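Local structure of prophenoloxidase b (Marsupenaeus japonicus, 3WKY) at residues A[111-116]-A[135-140]; A[129-134]-A[199-204]. The protein is a type 3 copper protein, the proenzyme of a crustacean phenoloxidase that, once activated, probably hydroxylates monophenols and oxidises o-diphenols. All coordinates share one frame; numbering follows the deposited sequence.

Interaction 1. Residues A[111-116]-A[135-140]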
loop_
_atom_site.group_PDB
_atom_site.type_symbol
_atom_site.label_atom_id
_atom_site.label_comp_id
_atom_site.label_asym_id
_atom_site.label_seq_id
_atom_site.Cartn_x
_atom_site.Cartn_y
_atom_site.Cartn_z
ATOM N N VAL A 111 -28.475 -16.322 30.030
ATOM C CA VAL A 111 -29.171 -15.152 30.545
ATOM C C VAL A 111 -29.764 -15.480 31.923
ATOM O O VAL A 111 -29.683 -14.672 32.854
ATOM C CB VAL A 111 -30.267 -14.681 29.561
ATOM C CG1 VAL A 111 -31.227 -13.685 30.224
ATOM C CG2 VAL A 111 -29.625 -14.056 28.313
ATOM N N PHE A 112 -30.314 -16.684 32.059
ATOM C CA PHE A 112 -30.856 -17.152 33.343
ATOM C C PHE A 112 -29.784 -17.155 34.438
ATOM O O PHE A 112 -29.979 -16.575 35.518
ATOM C CB PHE A 112 -31.461 -18.552 33.169
ATOM C CG PHE A 112 -32.017 -19.143 34.439
ATOM C CD1 PHE A 112 -33.275 -18.772 34.898
ATOM C CD2 PHE A 112 -31.287 -20.077 35.164
ATOM C CE1 PHE A 112 -33.797 -19.322 36.058
ATOM C CE2 PHE A 112 -31.799 -20.627 36.333
ATOM C CZ PHE A 112 -33.056 -20.247 36.780
ATOM N N LEU A 113 -28.655 -17.802 34.157
ATOM C CA LEU A 113 -27.524 -17.842 35.081
ATOM C C LEU A 113 -26.985 -16.467 35.448
ATOM O O LEU A 113 -26.687 -16.210 36.617
ATOM C CB LEU A 113 -26.393 -18.711 34.520
ATOM C CG LEU A 113 -26.710 -20.200 34.477
ATOM C CD1 LEU A 113 -25.584 -20.963 33.826
ATOM C CD2 LEU A 113 -26.959 -20.711 35.902
ATOM N N ALA A 114 -26.848 -15.584 34.463
ATOM C CA ALA A 114 -26.335 -14.236 34.729
ATOM C C ALA A 114 -27.264 -13.487 35.676
ATOM O O ALA A 114 -26.817 -12.873 36.648
ATOM C CB ALA A 114 -26.166 -13.461 33.423
ATOM N N ALA A 115 -28.562 -13.549 35.389
ATOM C CA ALA A 115 -29.578 -12.916 36.231
ATOM C C ALA A 115 -29.540 -13.447 37.672
ATOM O O ALA A 115 -29.695 -12.678 38.633
ATOM C CB ALA A 115 -30.980 -13.107 35.609
ATOM N N LEU A 116 -29.321 -14.751 37.824
ATOM C CA LEU A 116 -29.246 -15.369 39.148
ATOM C C LEU A 116 -28.043 -14.869 39.943
ATOM O O LEU A 116 -28.163 -14.500 41.114
ATOM C CB LEU A 116 -29.168 -16.892 39.033
ATOM C CG LEU A 116 -30.465 -17.685 39.172
ATOM C CD1 LEU A 116 -30.151 -19.173 39.230
ATOM C CD2 LEU A 116 -31.221 -17.238 40.420
ATOM N N PRO A 135 -17.111 -22.488 37.131
ATOM C CA PRO A 135 -16.747 -23.658 36.320
ATOM C C PRO A 135 -17.525 -24.934 36.647
ATOM O O PRO A 135 -17.597 -25.803 35.786
ATOM C CB PRO A 135 -15.259 -23.854 36.627
ATOM C CG PRO A 135 -14.775 -22.481 36.981
ATOM C CD PRO A 135 -15.923 -21.863 37.746
ATOM N N THR A 136 -18.085 -25.054 37.850
ATOM C CA THR A 136 -18.892 -26.235 38.182
ATOM C C THR A 136 -20.281 -26.165 37.554
ATOM O O THR A 136 -20.987 -27.167 37.484
ATOM C CB THR A 136 -19.051 -26.413 39.709
ATOM O OG1 THR A 136 -19.896 -25.371 40.219
ATOM C CG2 THR A 136 -17.697 -26.365 40.388
ATOM N N VAL A 137 -20.659 -24.969 37.103
ATOM C CA VAL A 137 -21.967 -24.705 36.509
ATOM C C VAL A 137 -21.886 -24.680 34.977
ATOM O O VAL A 137 -22.742 -25.237 34.291
ATOM C CB VAL A 137 -22.526 -23.350 37.008
ATOM C CG1 VAL A 137 -23.798 -22.969 36.269
ATOM C CG2 VAL A 137 -22.779 -23.401 38.505
ATOM N N LEU A 138 -20.851 -24.030 34.446
ATOM C CA LEU A 138 -20.655 -23.952 32.993
ATOM C C LEU A 138 -19.248 -24.407 32.626
ATOM O O LEU A 138 -18.445 -23.607 32.148
ATOM C CB LEU A 138 -20.869 -22.514 32.491
ATOM C CG LEU A 138 -22.279 -21.926 32.467
ATOM C CD1 LEU A 138 -22.262 -20.462 32.030
ATOM C CD2 LEU A 138 -23.193 -22.733 31.550
ATOM N N PRO A 139 -18.928 -25.691 32.861
ATOM C CA PRO A 139 -17.560 -26.122 32.560
ATOM C C PRO A 139 -17.167 -25.937 31.090
ATOM O O PRO A 139 -15.968 -25.801 30.822
ATOM C CB PRO A 139 -17.557 -27.617 32.943
ATOM C CG PRO A 139 -18.993 -28.000 33.074
ATOM C CD PRO A 139 -19.731 -26.772 33.469
ATOM N N ASP A 140 -18.139 -25.913 30.179
ATOM C CA ASP A 140 -17.852 -25.751 28.749
ATOM C C ASP A 140 -17.153 -24.419 28.446
ATOM O O ASP A 140 -16.511 -24.285 27.398
ATOM C CB ASP A 140 -19.132 -25.852 27.910
ATOM C CG ASP A 140 -20.092 -24.693 28.163
ATOM O OD1 ASP A 140 -19.903 -23.602 27.580
ATOM O OD2 ASP A 140 -21.046 -24.861 28.950
#
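L113 and L138 share one side-chain shape: in each, CG stands anti to the carbonyl carbon (chi1 -70° and -71°) and CD1 extends away from CA. With V137, whose CG1 lies anti to its own backbone N (chi1 173°), they bring branched ends together in a small aliphatic cluster. In this hemocyanin-type fold the cluster joins helix 109-122, of the all-alpha region, to the turn formed by 135-140 in the copper-containing region. L113 projects from the helix toward V137 and L138, meeting both tip to tip, and the contact is wholly apolar. CD2 of L113 approaches only V137, at 3.9 Å from CG1. The helix reaches across with this one side chain; on other sides V111 and A114 lie against V80, and F112 against F87, all of helix 74-89. Beyond the cluster, the carbonyl of T136 accepts a hydrogen bond from S459 and the carboxylate of D140 binds the hydroxyl of Y19, so polar links hold the second segment on either side of V137 and L138. CD1 of L113 is the shared methyl, 3.6 Å from V137 CG1 and 3.7 Å from L138 CG.

Interaction 2. Residues A[129-134]-A[199-204]; sequences GDTPPL and HWHWHL. With CUO (Cu2-o2 cluster), chain J.
L134 lays a methyl over the indole of W200, the two side chains crossing at about a right angle where the loop after helix 109-122 meets copper-ligand helix 193-205. From CB to CZ2, W200 keeps in touch with this leucine. Its CB is 3.8 Å from L134 CD2; with CG anti to the backbone N (chi1 163°), the ring is then carried out beneath that methyl, which comes within 3.4 Å of CG. CD2 of L134 sits 3.5 Å from the centroid of the five-membered ring and 14° off its normal, a CH-pi contact. Farther along, NE1 and CE2 meet both methyls, and the contact ends at CZ2, 4.1 Å from L134 CD1, where A114 of helix 109-122 also packs. L204 CD1 covers the opposite face, so the indole is sandwiched between two leucines, while Y117 packs edge-to-face with it. Replacing W200 by an alanine is likely to leave L134 and L204 without the plate that separates them, and to take from Y117 its ring partner. Beside this apolar layer, T131 OG1 lies near the edge of the H201 ring, and a water bridges them. The water donates to OG1 and to P132 O (2.6 Å) and is hydrogen-bonded to H201 NE2 at 2.9 Å. OG1 also bonds P128 O. H199 and H203, one helical turn apart, face away from the loop and bind one copper of the type 3 centre through NE2 (2.2 and 2.3 Å), with H226 as third protein ligand. One helix thus uses imidazole in two ways: H199 and H203 give NE2 to copper, whereas both nitrogens of H201 are taken up by hydrogen bonds, ND1 with the hydroxyl of Y121 and NE2 with the water bridge to the loop.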
loop_
_atom_site.group_PDB
_atom_site.type_symbol
_atom_site.label_atom_id
_atom_site.label_comp_id
_atom_site.label_asym_id
_atom_site.label_seq_id
_atom_site.Cartn_x
_atom_site.Cartn_y
_atom_site.Cartn_z
ATOM N N GLY A 129 -20.943 -15.139 48.043
ATOM C CA GLY A 129 -20.082 -16.235 48.442
ATOM C C GLY A 129 -20.795 -17.581 48.453
ATOM O O GLY A 129 -20.149 -18.631 48.447
ATOM N N ASP A 130 -22.123 -17.552 48.458
ATOM C CA ASP A 130 -22.911 -18.781 48.455
ATOM C C ASP A 130 -23.295 -19.245 47.044
ATOM O O ASP A 130 -23.971 -20.263 46.890
ATOM C CB ASP A 130 -24.182 -18.603 49.295
ATOM C CG ASP A 130 -23.877 -18.382 50.770
ATOM O OD1 ASP A 130 -22.906 -18.986 51.258
ATOM O OD2 ASP A 130 -24.597 -17.602 51.427
ATOM N N THR A 131 -22.886 -18.503 46.016
ATOM C CA THR A 131 -23.134 -18.964 44.649
ATOM C C THR A 131 -22.139 -20.072 44.325
ATOM O O THR A 131 -21.026 -20.075 44.843
ATOM C CB THR A 131 -23.022 -17.828 43.610
ATOM O OG1 THR A 131 -21.715 -17.248 43.672
ATOM C CG2 THR A 131 -24.052 -16.756 43.876
ATOM N N PRO A 132 -22.534 -21.030 43.472
ATOM C CA PRO A 132 -21.575 -22.080 43.111
ATOM C C PRO A 132 -20.456 -21.493 42.259
ATOM O O PRO A 132 -20.697 -20.488 41.588
ATOM C CB PRO A 132 -22.412 -23.052 42.272
ATOM C CG PRO A 132 -23.567 -22.234 41.769
ATOM C CD PRO A 132 -23.854 -21.233 42.846
ATOM N N PRO A 133 -19.259 -22.102 42.294
ATOM C CA PRO A 133 -18.164 -21.668 41.417
ATOM C C PRO A 133 -18.622 -21.795 39.975
ATOM O O PRO A 133 -19.227 -22.813 39.615
ATOM C CB PRO A 133 -17.059 -22.696 41.691
ATOM C CG PRO A 133 -17.371 -23.228 43.065
ATOM C CD PRO A 133 -18.871 -23.241 43.146
ATOM N N LEU A 134 -18.357 -20.782 39.162
ATOM C CA LEU A 134 -18.829 -20.815 37.781
ATOM C C LEU A 134 -18.370 -22.035 36.960
ATOM O O LEU A 134 -19.153 -22.568 36.175
ATOM C CB LEU A 134 -18.504 -19.496 37.067
ATOM C CG LEU A 134 -19.158 -19.269 35.703
ATOM C CD1 LEU A 134 -20.689 -19.299 35.781
ATOM C CD2 LEU A 134 -18.681 -17.926 35.166
ATOM N N HIS A 199 -13.810 -12.288 36.372
ATOM C CA HIS A 199 -14.275 -11.301 35.423
ATOM C C HIS A 199 -15.813 -11.308 35.286
ATOM O O HIS A 199 -16.456 -10.258 35.247
ATOM C CB HIS A 199 -13.602 -11.555 34.074
ATOM C CG HIS A 199 -13.692 -10.403 33.148
ATOM N ND1 HIS A 199 -14.404 -10.446 31.970
ATOM C CD2 HIS A 199 -13.165 -9.158 33.225
ATOM C CE1 HIS A 199 -14.314 -9.283 31.361
ATOM N NE2 HIS A 199 -13.552 -8.495 32.095
ATOM N N TRP A 200 -16.399 -12.497 35.205
ATOM C CA TRP A 200 -17.858 -12.648 35.230
ATOM C C TRP A 200 -18.450 -12.016 36.502
ATOM O O TRP A 200 -19.376 -11.197 36.437
ATOM C CB TRP A 200 -18.176 -14.142 35.132
ATOM C CG TRP A 200 -19.563 -14.649 35.510
ATOM C CD1 TRP A 200 -20.007 -14.978 36.772
ATOM C CD2 TRP A 200 -20.625 -15.014 34.609
ATOM N NE1 TRP A 200 -21.292 -15.479 36.707
ATOM C CE2 TRP A 200 -21.690 -15.519 35.393
ATOM C CE3 TRP A 200 -20.782 -14.957 33.215
ATOM C CZ2 TRP A 200 -22.900 -15.943 34.832
ATOM C CZ3 TRP A 200 -21.997 -15.383 32.652
ATOM C CH2 TRP A 200 -23.035 -15.871 33.465
ATOM N N HIS A 201 -17.904 -12.390 37.653
ATOM C CA HIS A 201 -18.385 -11.829 38.914
ATOM C C HIS A 201 -18.283 -10.318 38.970
ATOM O O HIS A 201 -19.216 -9.637 39.428
ATOM C CB HIS A 201 -17.666 -12.467 40.102
ATOM C CG HIS A 201 -18.240 -13.794 40.481
ATOM N ND1 HIS A 201 -19.354 -13.912 41.290
ATOM C CD2 HIS A 201 -17.873 -15.056 40.156
ATOM C CE1 HIS A 201 -19.644 -15.193 41.447
ATOM N NE2 HIS A 201 -18.765 -15.908 40.770
ATOM N N TRP A 202 -17.159 -9.782 38.503
ATOM C CA TRP A 202 -16.992 -8.337 38.560
ATOM C C TRP A 202 -18.103 -7.642 37.791
ATOM O O TRP A 202 -18.704 -6.669 38.262
ATOM C CB TRP A 202 -15.604 -7.880 38.065
ATOM C CG TRP A 202 -15.408 -6.428 38.407
ATOM C CD1 TRP A 202 -14.825 -5.919 39.546
ATOM C CD2 TRP A 202 -15.890 -5.305 37.664
ATOM N NE1 TRP A 202 -14.893 -4.540 39.531
ATOM C CE2 TRP A 202 -15.545 -4.144 38.384
ATOM C CE3 TRP A 202 -16.577 -5.168 36.446
ATOM C CZ2 TRP A 202 -15.865 -2.857 37.929
ATOM C CZ3 TRP A 202 -16.892 -3.892 35.996
ATOM C CH2 TRP A 202 -16.533 -2.755 36.732
ATOM N N HIS A 203 -18.383 -8.128 36.587
ATOM C CA HIS A 203 -19.358 -7.453 35.760
ATOM C C HIS A 203 -20.792 -7.693 36.188
ATOM O O HIS A 203 -21.678 -6.933 35.818
ATOM C CB HIS A 203 -19.165 -7.814 34.294
ATOM C CG HIS A 203 -18.037 -7.069 33.668
ATOM N ND1 HIS A 203 -18.150 -5.755 33.274
ATOM C CD2 HIS A 203 -16.765 -7.442 33.399
ATOM C CE1 HIS A 203 -16.998 -5.352 32.772
ATOM N NE2 HIS A 203 -16.145 -6.355 32.842
ATOM N N LEU A 204 -21.016 -8.746 36.959
ATOM C CA LEU A 204 -22.368 -9.002 37.442
ATOM C C LEU A 204 -22.591 -8.350 38.804
ATOM O O LEU A 204 -23.733 -8.100 39.201
ATOM C CB LEU A 204 -22.678 -10.499 37.430
ATOM C CG LEU A 204 -22.882 -11.019 35.995
ATOM C CD1 LEU A 204 -23.009 -12.531 35.959
ATOM C CD2 LEU A 204 -24.103 -10.370 35.348
HETATM CU CU1 CUO J . -14.036 -6.362 31.979
HETATM CU CU2 CUO J . -13.675 -5.061 28.641
HETATM O O1 CUO J . -14.628 -5.365 30.353
HETATM O O2 CUO J . -14.163 -6.853 29.784
HETATM O O HOH W 1 -19.337 -18.358 42.198
HETATM O O HOH W 2 -16.830 -18.707 40.356
#

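How the interactions relate
The segments alternate along the chain: 129-134 runs directly into 135-140, while 111-116 precedes both and 199-204 follows them. The two contacts, with centres about 9 Å apart, form one continuous buried core. V137 CG2 of interaction 1 packs at 3.6 Å on P132 CG of interaction 2. Across the other junction, A114 CA lies 3.8 Å from W200 CZ2, and A114 O is 3.9 Å from L204 CD1. Helix 109-122 therefore faces 135-140 through L113 and helix 193-205 through A114. Of the two contacts, only interaction 2 holds copper ligands, H199 and H203; H226 and the other histidines of the pocket lie elsewhere. Interaction 1 belongs to the packing behind helix 193-205, on the side of W200.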